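Local coordinates for protein DR2417 (Deinococcus radiodurans, PDB 4XWW) that degrades RNA as a dimeric ribonuclease J of the metallo-beta-lactamase superfamily, probably as a 5'-3' exonuclease and possibly also as an endonuclease, at residues R237-L242 and A330-R335; N254-A259 and G284-P289; V267-S272 and L293-V298. All blocks are in the same frame, centred on the assembly; numbering follows the deposited sequence.

Interaction 1 (R237-L242 and A330-R335); sequences RGRVFL and AKIALR
Phe241 packs against Leu334 and Ile332, and this is the tight part of the contact. A methyl of Leu334, CD2, sits over one face of the ring in a CH-pi contact. It lies 3.7 Å from the Phe241 centroid and only 17° off the ring normal. Ile332 comes in at the ring edge, where its CG2 is 3.8 Å from Phe241 CE2. Leu324 of helix 320-326 touches all three side chains. Phe308 stacks on the Phe241 ring.

The ring also meets Arg239. Phe241 CZ lies over the centre of one face of the Arg239 guanidinium, edge of ring to face of cation. Strand 240-243 belongs to the parallel five-stranded sheet of the beta-CASP domain. Residues 330-335 lie in the loop that leads into the adjacent strand 339-342, so the contact packs that loop beside the start of strand 240-243.

Outward from the ring the contact turns polar and more open. Arg239 NH2 donates to Ala333 O at 2.9 Å. The carbonyl oxygen lies in the guanidinium plane, while the donor stands above the carbonyl plane. The same NH2 forms a salt bridge with Asp338 OD2, which also accepts from Arg335 N, so Asp338 joins both arginines. Water 1 accepts from Arg239 NH1 at 2.9 Å and from Ala333 N at 3.0 Å. The exposed Arg335 guanidinium stacks on the other face of Arg239, centre to centre 3.9 Å, with the planes nearly parallel. The two like charges are probably offset by Asp338 and by Asp303, which pairs with Arg335.

Interaction 2 (N254-A259 and G284-P289); sequences NILDLA and GHMNPP
Leu256 projects from its helix onto the chain at Met286 and Pro288. Its CD1 methyl does most of the touching. It lies 4.0 Å from Met286 CG, and the Leu256 and Met286 side chains cross at about a right angle. The same Leu256 methyl is 4.1 Å from Pro288 CB. Nearer the backbone, Leu256 CB rests 3.9 Å from Pro289 CD. Pro289 therefore lies close to the helix surface, and its CG is 3.7 Å from the carbonyl oxygen Leu256 O. The next residue, Asp257, reaches the same proline ring with its carboxylate: OD1 is 3.6 Å from Pro289 CG. The direct contacts between the two segments are van der Waals contacts.

A polar shell lies around them. Water 2 donates to Asp257 OD1 at 2.7 Å and, over a longer distance, to Asn287 O. Gln253, one turn before Asp257, links the two segments directly. Its OE1 accepts from Asn287 N, and its NE2 donates to Asp257 OD2. That second bond holds the carboxylate from its other oxygen. Met286 CG is anti to the backbone N (chi1 -170°), which carries it to Leu256.

Further out, the chain leaves helix 271-282 through a Schellman motif. Gly284, with positive phi, is the C-prime residue; His285 N bonds back to Ala280 O, and Gly284 N to Gln281 O. Met286 also packs on Ala277 and Ala280 of that helix, and on Ile252 of helix 249-261. Helix 249-261 is thus covered here by the chain leaving helix 271-282. Through Asn254, Ile255 and Leu258 it packs on helix 222-234. It is the crossover helix between parallel strands 240-243 and 265-269, a beta-alpha-beta unit of the beta-CASP domain.

Interaction 3 (V267-S272 and L293-V298); sequences VMEGRS and LTSEEV. With nucleotides of chain C.
Val267 has the largest area buried in this contact, and Leu293 and Ser295 take up most of the facing side. The Val267 methyl CG2 meets Val298 CG1 at 3.4 Å, closer than usual for two carbons. Leu293 acts through its carbonyl: Leu293 O receives a CA-H...O contact from Val267 CA at 3.4 Å. It also accepts from water 3, which accepts from Met268 N. Water 3 adds to the backbone hydrogen bond between Leu293 and Val266 of edge strand 265-269 of the beta-CASP sheet.

Ser295 faces Glu269 across two more waters. Water 4 donates to Glu269 OE2 and bonds Ser295 OG; water 5 also donates to OE2 and accepts from Ser295 N. A capping box of Thr294 and Glu297 starts a short, weakly bonded helical turn at about 295-298.

Gly270 occupies the N-cap position of helix 271-282, beside the phosphate of U6 of chain C. Ser272 N donates to U6 OP2 at 2.9 Å. Arg271 NH1 donates to OP2 of U7 of chain C at 3.1 Å, almost straight at 177°. Arg271 also packs on the U6 base. The hydrogen bonds go to phosphate oxygens, probably favoured by the positive helix N terminus. This is consistent with binding that depends little on sequence, beside an apolar valine-valine contact and a water-bridged carboxylate.

How the interactions relate
From the N terminus, strand 240-243 opens the loop that interaction 1 closes at 330-335. Interactions 2 and 3 both nest inside it. Helix 249-261 follows and is met by 284-289 in interaction 2. Strand 265-269 comes next and is met by 293-298 in interaction 3. Interactions 2 and 3 cross, because their segments alternate along the chain. Interactions 1 and 2 touch where Leu242 packs on Ile255. Interactions 1 and 3 reach the same sheet and are joined by the Lys331–Glu296 salt bridge and by Ile332 packing on Glu269 and Ser295. Together they tie sheet, helices and connecting loops of the beta-CASP domain.

Interaction 1 (R237-L242 and A330-R335)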
loop_
_atom_site.group_PDB
_atom_site.type_symbol
_atom_site.label_atom_id
_atom_site.label_comp_id
_atom_site.label_asym_id
_atom_site.label_seq_id
_atom_site.Cartn_x
_atom_site.Cartn_y
_atom_site.Cartn_z
ATOM N N ARG A 237 -12.901 -29.131 -8.528
ATOM C CA ARG A 237 -13.257 -29.975 -9.658
ATOM C C ARG A 237 -12.089 -30.153 -10.617
ATOM O O ARG A 237 -11.988 -31.177 -11.304
ATOM C CB ARG A 237 -14.461 -29.365 -10.396
ATOM C CG ARG A 237 -15.049 -30.207 -11.508
ATOM C CD ARG A 237 -16.177 -29.441 -12.200
ATOM N NE ARG A 237 -16.683 -30.139 -13.377
ATOM C CZ ARG A 237 -17.955 -30.481 -13.554
ATOM N NH1 ARG A 237 -18.857 -30.189 -12.625
ATOM N NH2 ARG A 237 -18.328 -31.109 -14.663
ATOM N N GLY A 238 -11.206 -29.157 -10.662
ATOM C CA GLY A 238 -10.146 -29.157 -11.656
ATOM C C GLY A 238 -8.761 -29.023 -11.037
ATOM O O GLY A 238 -8.513 -29.483 -9.924
ATOM N N ARG A 239 -7.854 -28.382 -11.765
ATOM C CA ARG A 239 -6.500 -28.144 -11.269
ATOM C C ARG A 239 -6.507 -27.195 -10.062
ATOM O O ARG A 239 -7.366 -26.316 -9.950
ATOM C CB ARG A 239 -5.616 -27.563 -12.380
ATOM C CG ARG A 239 -5.417 -28.452 -13.571
ATOM C CD ARG A 239 -4.306 -27.915 -14.473
ATOM N NE ARG A 239 -4.648 -26.584 -14.970
ATOM C CZ ARG A 239 -3.972 -25.930 -15.909
ATOM N NH1 ARG A 239 -2.914 -26.486 -16.477
ATOM N NH2 ARG A 239 -4.359 -24.718 -16.284
ATOM N N VAL A 240 -5.544 -27.363 -9.168
ATOM C CA VAL A 240 -5.363 -26.456 -8.035
ATOM C C VAL A 240 -3.960 -25.870 -8.098
ATOM O O VAL A 240 -2.969 -26.605 -8.248
ATOM C CB VAL A 240 -5.575 -27.159 -6.667
ATOM C CG1 VAL A 240 -5.288 -26.214 -5.488
ATOM C CG2 VAL A 240 -6.962 -27.766 -6.568
ATOM N N PHE A 241 -3.893 -24.550 -7.982
ATOM C CA PHE A 241 -2.653 -23.817 -7.790
ATOM C C PHE A 241 -2.707 -23.180 -6.426
ATOM O O PHE A 241 -3.714 -22.579 -6.046
ATOM C CB PHE A 241 -2.450 -22.741 -8.862
ATOM C CG PHE A 241 -2.440 -23.261 -10.277
ATOM C CD1 PHE A 241 -3.617 -23.661 -10.896
ATOM C CD2 PHE A 241 -1.261 -23.320 -11.003
ATOM C CE1 PHE A 241 -3.608 -24.140 -12.210
ATOM C CE2 PHE A 241 -1.243 -23.778 -12.310
ATOM C CZ PHE A 241 -2.415 -24.200 -12.913
ATOM N N LEU A 242 -1.627 -23.308 -5.667
ATOM C CA LEU A 242 -1.585 -22.711 -4.349
ATOM C C LEU A 242 -0.261 -21.969 -4.176
ATOM O O LEU A 242 0.768 -22.463 -4.604
ATOM C CB LEU A 242 -1.751 -23.791 -3.264
ATOM C CG LEU A 242 -1.737 -23.320 -1.811
ATOM C CD1 LEU A 242 -2.622 -24.246 -0.969
ATOM C CD2 LEU A 242 -0.298 -23.296 -1.238
ATOM N N ALA A 330 5.638 -19.519 -19.338
ATOM C CA ALA A 330 6.082 -20.143 -20.584
ATOM C C ALA A 330 5.533 -21.551 -20.775
ATOM O O ALA A 330 5.471 -22.039 -21.895
ATOM C CB ALA A 330 7.606 -20.172 -20.644
ATOM N N LYS A 331 5.144 -22.211 -19.689
ATOM C CA LYS A 331 4.768 -23.615 -19.790
ATOM C C LYS A 331 3.371 -23.916 -19.282
ATOM O O LYS A 331 2.819 -24.976 -19.575
ATOM C CB LYS A 331 5.771 -24.487 -19.038
ATOM C CG LYS A 331 7.140 -24.572 -19.686
ATOM C CD LYS A 331 8.128 -25.188 -18.710
ATOM C CE LYS A 331 9.443 -25.537 -19.387
ATOM N NZ LYS A 331 10.298 -26.418 -18.531
ATOM N N ILE A 332 2.803 -22.997 -18.511
ATOM C CA ILE A 332 1.491 -23.223 -17.927
ATOM C C ILE A 332 0.565 -22.044 -18.250
ATOM O O ILE A 332 0.971 -20.882 -18.203
ATOM C CB ILE A 332 1.575 -23.422 -16.390
ATOM C CG1 ILE A 332 2.584 -24.512 -16.019
ATOM C CG2 ILE A 332 0.208 -23.753 -15.813
ATOM C CD1 ILE A 332 2.987 -24.481 -14.536
ATOM N N ALA A 333 -0.686 -22.348 -18.567
ATOM C CA ALA A 333 -1.686 -21.314 -18.792
ATOM C C ALA A 333 -2.943 -21.556 -17.960
ATOM O O ALA A 333 -3.553 -22.616 -18.050
ATOM C CB ALA A 333 -2.037 -21.242 -20.270
ATOM N N LEU A 334 -3.325 -20.564 -17.154
ATOM C CA LEU A 334 -4.556 -20.643 -16.373
ATOM C C LEU A 334 -5.787 -20.650 -17.276
ATOM O O LEU A 334 -5.744 -20.152 -18.406
ATOM C CB LEU A 334 -4.647 -19.476 -15.391
ATOM C CG LEU A 334 -3.585 -19.480 -14.283
ATOM C CD1 LEU A 334 -3.860 -18.399 -13.269
ATOM C CD2 LEU A 334 -3.516 -20.826 -13.592
ATOM N N ARG A 335 -6.882 -21.218 -16.774
ATOM C CA ARG A 335 -8.148 -21.248 -17.517
ATOM C C ARG A 335 -9.337 -21.377 -16.564
ATOM O O ARG A 335 -9.171 -21.778 -15.401
ATOM C CB ARG A 335 -8.156 -22.397 -18.537
ATOM C CG ARG A 335 -7.670 -23.748 -18.006
ATOM C CD ARG A 335 -7.802 -24.840 -19.084
ATOM N NE ARG A 335 -6.812 -25.912 -18.935
ATOM C CZ ARG A 335 -6.986 -27.003 -18.196
ATOM N NH1 ARG A 335 -8.113 -27.183 -17.520
ATOM N NH2 ARG A 335 -6.037 -27.928 -18.140
HETATM O O HOH W 1 -1.650 -25.217 -18.813
#

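Interaction 2 (N254-A259 and G284-P289)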
loop_
_atom_site.group_PDB
_atom_site.type_symbol
_atom_site.label_atom_id
_atom_site.label_comp_id
_atom_site.label_asym_id
_atom_site.label_seq_id
_atom_site.Cartn_x
_atom_site.Cartn_y
_atom_site.Cartn_z
ATOM N N ASN A 254 2.098 -30.082 5.096
ATOM C CA ASN A 254 0.700 -30.463 5.296
ATOM C C ASN A 254 -0.069 -30.492 3.972
ATOM O O ASN A 254 -0.934 -31.340 3.774
ATOM C CB ASN A 254 0.035 -29.521 6.306
ATOM C CG ASN A 254 0.580 -29.702 7.721
ATOM O OD1 ASN A 254 1.072 -30.778 8.084
ATOM N ND2 ASN A 254 0.462 -28.659 8.534
ATOM N N ILE A 255 0.289 -29.609 3.045
ATOM C CA ILE A 255 -0.321 -29.632 1.718
ATOM C C ILE A 255 0.120 -30.884 0.938
ATOM O O ILE A 255 -0.681 -31.500 0.236
ATOM C CB ILE A 255 0.022 -28.346 0.934
ATOM C CG1 ILE A 255 -0.666 -27.147 1.604
ATOM C CG2 ILE A 255 -0.310 -28.501 -0.563
ATOM C CD1 ILE A 255 -0.022 -25.824 1.235
ATOM N N LEU A 256 1.386 -31.266 1.069
ATOM C CA LEU A 256 1.856 -32.489 0.411
ATOM C C LEU A 256 1.052 -33.690 0.889
ATOM O O LEU A 256 0.625 -34.531 0.095
ATOM C CB LEU A 256 3.345 -32.728 0.669
ATOM C CG LEU A 256 4.276 -31.594 0.244
ATOM C CD1 LEU A 256 5.750 -32.022 0.438
ATOM C CD2 LEU A 256 4.017 -31.151 -1.188
ATOM N N ASP A 257 0.821 -33.746 2.195
ATOM C CA ASP A 257 0.124 -34.892 2.753
ATOM C C ASP A 257 -1.353 -34.902 2.365
ATOM O O ASP A 257 -1.886 -35.946 2.002
ATOM C CB ASP A 257 0.298 -34.931 4.269
ATOM C CG ASP A 257 1.719 -35.328 4.680
ATOM O OD1 ASP A 257 2.327 -36.192 4.010
ATOM O OD2 ASP A 257 2.239 -34.751 5.651
ATOM N N LEU A 258 -2.022 -33.751 2.410
ATOM C CA LEU A 258 -3.427 -33.738 1.992
ATOM C C LEU A 258 -3.561 -33.993 0.499
ATOM O O LEU A 258 -4.538 -34.594 0.065
ATOM C CB LEU A 258 -4.121 -32.424 2.366
ATOM C CG LEU A 258 -3.773 -31.141 1.616
ATOM C CD1 LEU A 258 -4.648 -30.950 0.355
ATOM C CD2 LEU A 258 -3.908 -29.963 2.575
ATOM N N ALA A 259 -2.579 -33.555 -0.284
ATOM C CA ALA A 259 -2.595 -33.814 -1.726
ATOM C C ALA A 259 -2.588 -35.307 -1.997
ATOM O O ALA A 259 -3.342 -35.807 -2.831
ATOM C CB ALA A 259 -1.406 -33.148 -2.413
ATOM N N GLY A 284 15.505 -32.902 7.086
ATOM C CA GLY A 284 14.462 -33.774 7.596
ATOM C C GLY A 284 13.115 -33.161 7.935
ATOM O O GLY A 284 12.264 -33.827 8.527
ATOM N N HIS A 285 12.899 -31.902 7.558
ATOM C CA HIS A 285 11.644 -31.237 7.892
ATOM C C HIS A 285 10.567 -31.422 6.837
ATOM O O HIS A 285 9.396 -31.205 7.106
ATOM C CB HIS A 285 11.879 -29.741 8.125
ATOM C CG HIS A 285 12.815 -29.471 9.254
ATOM N ND1 HIS A 285 12.471 -29.674 10.570
ATOM C CD2 HIS A 285 14.100 -29.027 9.264
ATOM C CE1 HIS A 285 13.499 -29.378 11.349
ATOM N NE2 HIS A 285 14.497 -28.975 10.576
ATOM N N MET A 286 10.977 -31.825 5.643
ATOM C CA MET A 286 10.028 -32.044 4.555
ATOM C C MET A 286 10.203 -33.438 3.989
ATOM O O MET A 286 11.312 -33.830 3.631
ATOM C CB MET A 286 10.202 -31.007 3.453
ATOM C CG MET A 286 9.077 -31.026 2.410
ATOM S SD MET A 286 9.351 -29.851 1.069
ATOM C CE MET A 286 8.935 -28.303 1.907
ATOM N N ASN A 287 9.096 -34.170 3.898
ATOM C CA ASN A 287 9.102 -35.546 3.436
ATOM C C ASN A 287 7.915 -35.799 2.511
ATOM O O ASN A 287 6.830 -36.144 2.960
ATOM C CB ASN A 287 9.074 -36.503 4.631
ATOM C CG ASN A 287 10.243 -36.289 5.576
ATOM O OD1 ASN A 287 11.341 -36.791 5.334
ATOM N ND2 ASN A 287 10.017 -35.538 6.655
ATOM N N PRO A 288 8.118 -35.598 1.210
ATOM C CA PRO A 288 7.025 -35.774 0.252
ATOM C C PRO A 288 6.612 -37.239 0.201
ATOM O O PRO A 288 7.466 -38.100 0.013
ATOM C CB PRO A 288 7.633 -35.319 -1.085
ATOM C CG PRO A 288 8.870 -34.557 -0.718
ATOM C CD PRO A 288 9.355 -35.130 0.571
ATOM N N PRO A 289 5.316 -37.514 0.385
ATOM C CA PRO A 289 4.816 -38.891 0.408
ATOM C C PRO A 289 4.888 -39.532 -0.979
ATOM O O PRO A 289 4.956 -40.754 -1.101
ATOM C CB PRO A 289 3.369 -38.737 0.889
ATOM C CG PRO A 289 3.015 -37.301 0.632
ATOM C CD PRO A 289 4.281 -36.529 0.748
HETATM O O HOH W 2 4.532 -37.569 4.830
#

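Interaction 3 (V267-S272 and L293-V298)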
loop_
_atom_site.group_PDB
_atom_site.type_symbol
_atom_site.label_atom_id
_atom_site.label_comp_id
_atom_site.label_asym_id
_atom_site.label_seq_id
_atom_site.Cartn_x
_atom_site.Cartn_y
_atom_site.Cartn_z
ATOM N N VAL A 267 3.464 -30.359 -8.009
ATOM C CA VAL A 267 4.546 -29.705 -8.736
ATOM C C VAL A 267 4.996 -28.524 -7.903
ATOM O O VAL A 267 4.179 -27.687 -7.512
ATOM C CB VAL A 267 4.122 -29.175 -10.130
ATOM C CG1 VAL A 267 5.300 -28.494 -10.823
ATOM C CG2 VAL A 267 3.584 -30.280 -11.017
ATOM N N MET A 268 6.289 -28.460 -7.627
ATOM C CA MET A 268 6.851 -27.310 -6.938
ATOM C C MET A 268 7.346 -26.348 -8.006
ATOM O O MET A 268 8.200 -26.701 -8.819
ATOM C CB MET A 268 7.976 -27.733 -5.989
ATOM C CG MET A 268 7.545 -28.737 -4.907
ATOM S SD MET A 268 6.532 -28.044 -3.577
ATOM C CE MET A 268 7.804 -27.288 -2.550
ATOM N N GLU A 269 6.787 -25.144 -8.022
ATOM C CA GLU A 269 7.073 -24.187 -9.082
ATOM C C GLU A 269 7.684 -22.910 -8.534
ATOM O O GLU A 269 7.138 -22.289 -7.628
ATOM C CB GLU A 269 5.802 -23.843 -9.860
ATOM C CG GLU A 269 5.345 -24.888 -10.847
ATOM C CD GLU A 269 6.053 -24.790 -12.187
ATOM O OE1 GLU A 269 6.394 -23.667 -12.626
ATOM O OE2 GLU A 269 6.255 -25.846 -12.803
ATOM N N GLY A 270 8.806 -22.501 -9.113
ATOM C CA GLY A 270 9.413 -21.243 -8.731
ATOM C C GLY A 270 10.737 -21.573 -8.083
ATOM O O GLY A 270 10.812 -22.479 -7.240
ATOM N N ARG A 271 11.776 -20.850 -8.488
ATOM C CA ARG A 271 13.132 -21.107 -7.999
ATOM C C ARG A 271 13.178 -21.231 -6.482
ATOM O O ARG A 271 13.766 -22.172 -5.930
ATOM C CB ARG A 271 14.083 -19.992 -8.441
ATOM C CG ARG A 271 15.541 -20.343 -8.203
ATOM C CD ARG A 271 16.435 -19.116 -8.107
ATOM N NE ARG A 271 16.550 -18.387 -9.369
ATOM C CZ ARG A 271 17.671 -17.805 -9.786
ATOM N NH1 ARG A 271 17.697 -17.157 -10.943
ATOM N NH2 ARG A 271 18.771 -17.877 -9.047
ATOM N N SER A 272 12.540 -20.283 -5.810
ATOM C CA SER A 272 12.578 -20.238 -4.355
ATOM C C SER A 272 11.888 -21.449 -3.707
ATOM O O SER A 272 12.338 -21.944 -2.675
ATOM C CB SER A 272 11.953 -18.934 -3.858
ATOM O OG SER A 272 12.619 -18.473 -2.695
ATOM N N LEU A 293 6.544 -33.913 -9.141
ATOM C CA LEU A 293 6.528 -34.020 -10.599
ATOM C C LEU A 293 6.822 -32.666 -11.238
ATOM O O LEU A 293 6.720 -31.636 -10.575
ATOM C CB LEU A 293 5.173 -34.538 -11.096
ATOM C CG LEU A 293 4.716 -35.958 -10.772
ATOM C CD1 LEU A 293 3.391 -36.263 -11.469
ATOM C CD2 LEU A 293 5.765 -36.962 -11.183
ATOM N N THR A 294 7.181 -32.671 -12.519
ATOM C CA THR A 294 7.336 -31.429 -13.265
ATOM C C THR A 294 6.021 -31.061 -13.925
ATOM O O THR A 294 5.115 -31.884 -14.029
ATOM C CB THR A 294 8.401 -31.520 -14.365
ATOM O OG1 THR A 294 7.996 -32.489 -15.333
ATOM C CG2 THR A 294 9.745 -31.911 -13.782
ATOM N N SER A 295 5.936 -29.830 -14.405
ATOM C CA SER A 295 4.722 -29.368 -15.062
ATOM C C SER A 295 4.443 -30.186 -16.317
ATOM O O SER A 295 3.288 -30.403 -16.684
ATOM C CB SER A 295 4.831 -27.886 -15.414
ATOM O OG SER A 295 5.868 -27.670 -16.347
ATOM N N GLU A 296 5.502 -30.646 -16.974
ATOM C CA GLU A 296 5.336 -31.501 -18.143
ATOM C C GLU A 296 4.714 -32.835 -17.742
ATOM O O GLU A 296 3.805 -33.332 -18.406
ATOM C CB GLU A 296 6.678 -31.717 -18.843
ATOM C CG GLU A 296 7.213 -30.474 -19.540
ATOM C CD GLU A 296 8.126 -29.624 -18.659
ATOM O OE1 GLU A 296 8.181 -29.833 -17.422
ATOM O OE2 GLU A 296 8.796 -28.736 -19.219
ATOM N N GLU A 297 5.181 -33.387 -16.630
ATOM C CA GLU A 297 4.737 -34.699 -16.169
ATOM C C GLU A 297 3.274 -34.710 -15.704
ATOM O O GLU A 297 2.562 -35.687 -15.933
ATOM C CB GLU A 297 5.668 -35.189 -15.050
ATOM C CG GLU A 297 7.078 -35.481 -15.575
ATOM C CD GLU A 297 8.091 -35.858 -14.502
ATOM O OE1 GLU A 297 7.938 -35.459 -13.329
ATOM O OE2 GLU A 297 9.045 -36.572 -14.861
ATOM N N VAL A 298 2.821 -33.638 -15.059
ATOM C CA VAL A 298 1.425 -33.597 -14.601
ATOM C C VAL A 298 0.464 -33.283 -15.722
ATOM O O VAL A 298 -0.730 -33.522 -15.602
ATOM C CB VAL A 298 1.190 -32.584 -13.489
ATOM C CG1 VAL A 298 1.999 -32.953 -12.288
ATOM C CG2 VAL A 298 1.449 -31.140 -13.963
ATOM P P U C 6 10.565 -17.032 -7.788
ATOM O OP1 U C 6 9.591 -17.689 -8.699
ATOM O OP2 U C 6 11.371 -17.835 -6.824
ATOM O "O5'" U C 6 11.616 -16.222 -8.677
ATOM C "C5'" U C 6 11.208 -15.185 -9.554
ATOM C "C4'" U C 6 12.399 -14.426 -10.085
ATOM O "O4'" U C 6 13.091 -13.772 -8.988
ATOM C "C3'" U C 6 13.472 -15.278 -10.742
ATOM O "O3'" U C 6 13.170 -15.616 -12.083
ATOM C "C2'" U C 6 14.723 -14.426 -10.580
ATOM O "O2'" U C 6 14.738 -13.370 -11.529
ATOM C "C1'" U C 6 14.489 -13.823 -9.197
ATOM N N1 U C 6 15.111 -14.643 -8.126
ATOM C C2 U C 6 16.434 -14.387 -7.816
ATOM O O2 U C 6 17.088 -13.525 -8.377
ATOM N N3 U C 6 16.965 -15.175 -6.820
ATOM C C4 U C 6 16.326 -16.176 -6.118
ATOM O O4 U C 6 16.942 -16.799 -5.249
ATOM C C5 U C 6 14.961 -16.384 -6.497
ATOM C C6 U C 6 14.421 -15.631 -7.461
ATOM P P U C 5 9.424 -16.231 -1.268
ATOM O OP1 U C 5 8.257 -15.383 -0.940
ATOM O OP2 U C 5 9.264 -17.697 -1.342
ATOM O "O5'" U C 5 10.024 -15.736 -2.655
ATOM C "C5'" U C 5 9.239 -15.852 -3.850
ATOM C "C4'" U C 5 9.589 -14.760 -4.829
ATOM O "O4'" U C 5 10.335 -13.703 -4.169
ATOM C "C3'" U C 5 10.500 -15.169 -5.973
ATOM O "O3'" U C 5 9.808 -15.886 -6.985
ATOM C "C2'" U C 5 11.024 -13.818 -6.432
ATOM O "O2'" U C 5 10.081 -13.090 -7.187
ATOM C "C1'" U C 5 11.255 -13.129 -5.087
ATOM N N1 U C 5 12.619 -13.337 -4.584
ATOM C C2 U C 5 13.609 -12.507 -5.072
ATOM O O2 U C 5 13.387 -11.613 -5.870
ATOM N N3 U C 5 14.864 -12.757 -4.581
ATOM C C4 U C 5 15.232 -13.733 -3.681
ATOM O O4 U C 5 16.410 -13.829 -3.336
ATOM C C5 U C 5 14.153 -14.560 -3.231
ATOM C C6 U C 5 12.916 -14.343 -3.692
ATOM P P U C 7 13.708 -16.985 -12.693
ATOM O OP1 U C 7 13.039 -18.099 -11.981
ATOM O OP2 U C 7 15.188 -16.921 -12.722
ATOM O "O5'" U C 7 13.177 -16.942 -14.193
ATOM C "C5'" U C 7 11.772 -17.036 -14.483
ATOM C "C4'" U C 7 11.393 -16.042 -15.556
ATOM O "O4'" U C 7 12.428 -16.020 -16.578
ATOM C "C3'" U C 7 10.096 -16.349 -16.294
ATOM O "O3'" U C 7 9.481 -15.144 -16.735
ATOM C "C2'" U C 7 10.584 -17.169 -17.481
ATOM O "O2'" U C 7 9.694 -17.141 -18.577
ATOM C "C1'" U C 7 11.888 -16.449 -17.819
ATOM N N1 U C 7 12.880 -17.290 -18.514
ATOM C C2 U C 7 12.432 -18.067 -19.566
ATOM O O2 U C 7 11.267 -18.088 -19.926
ATOM N N3 U C 7 13.401 -18.819 -20.180
ATOM C C4 U C 7 14.742 -18.874 -19.866
ATOM O O4 U C 7 15.488 -19.607 -20.518
ATOM C C5 U C 7 15.129 -18.039 -18.772
ATOM C C6 U C 7 14.210 -17.289 -18.153
HETATM O O HOH W 3 8.329 -30.235 -8.954
HETATM O O HOH W 4 6.666 -25.255 -15.423
HETATM O O HOH W 5 7.762 -27.740 -13.399
#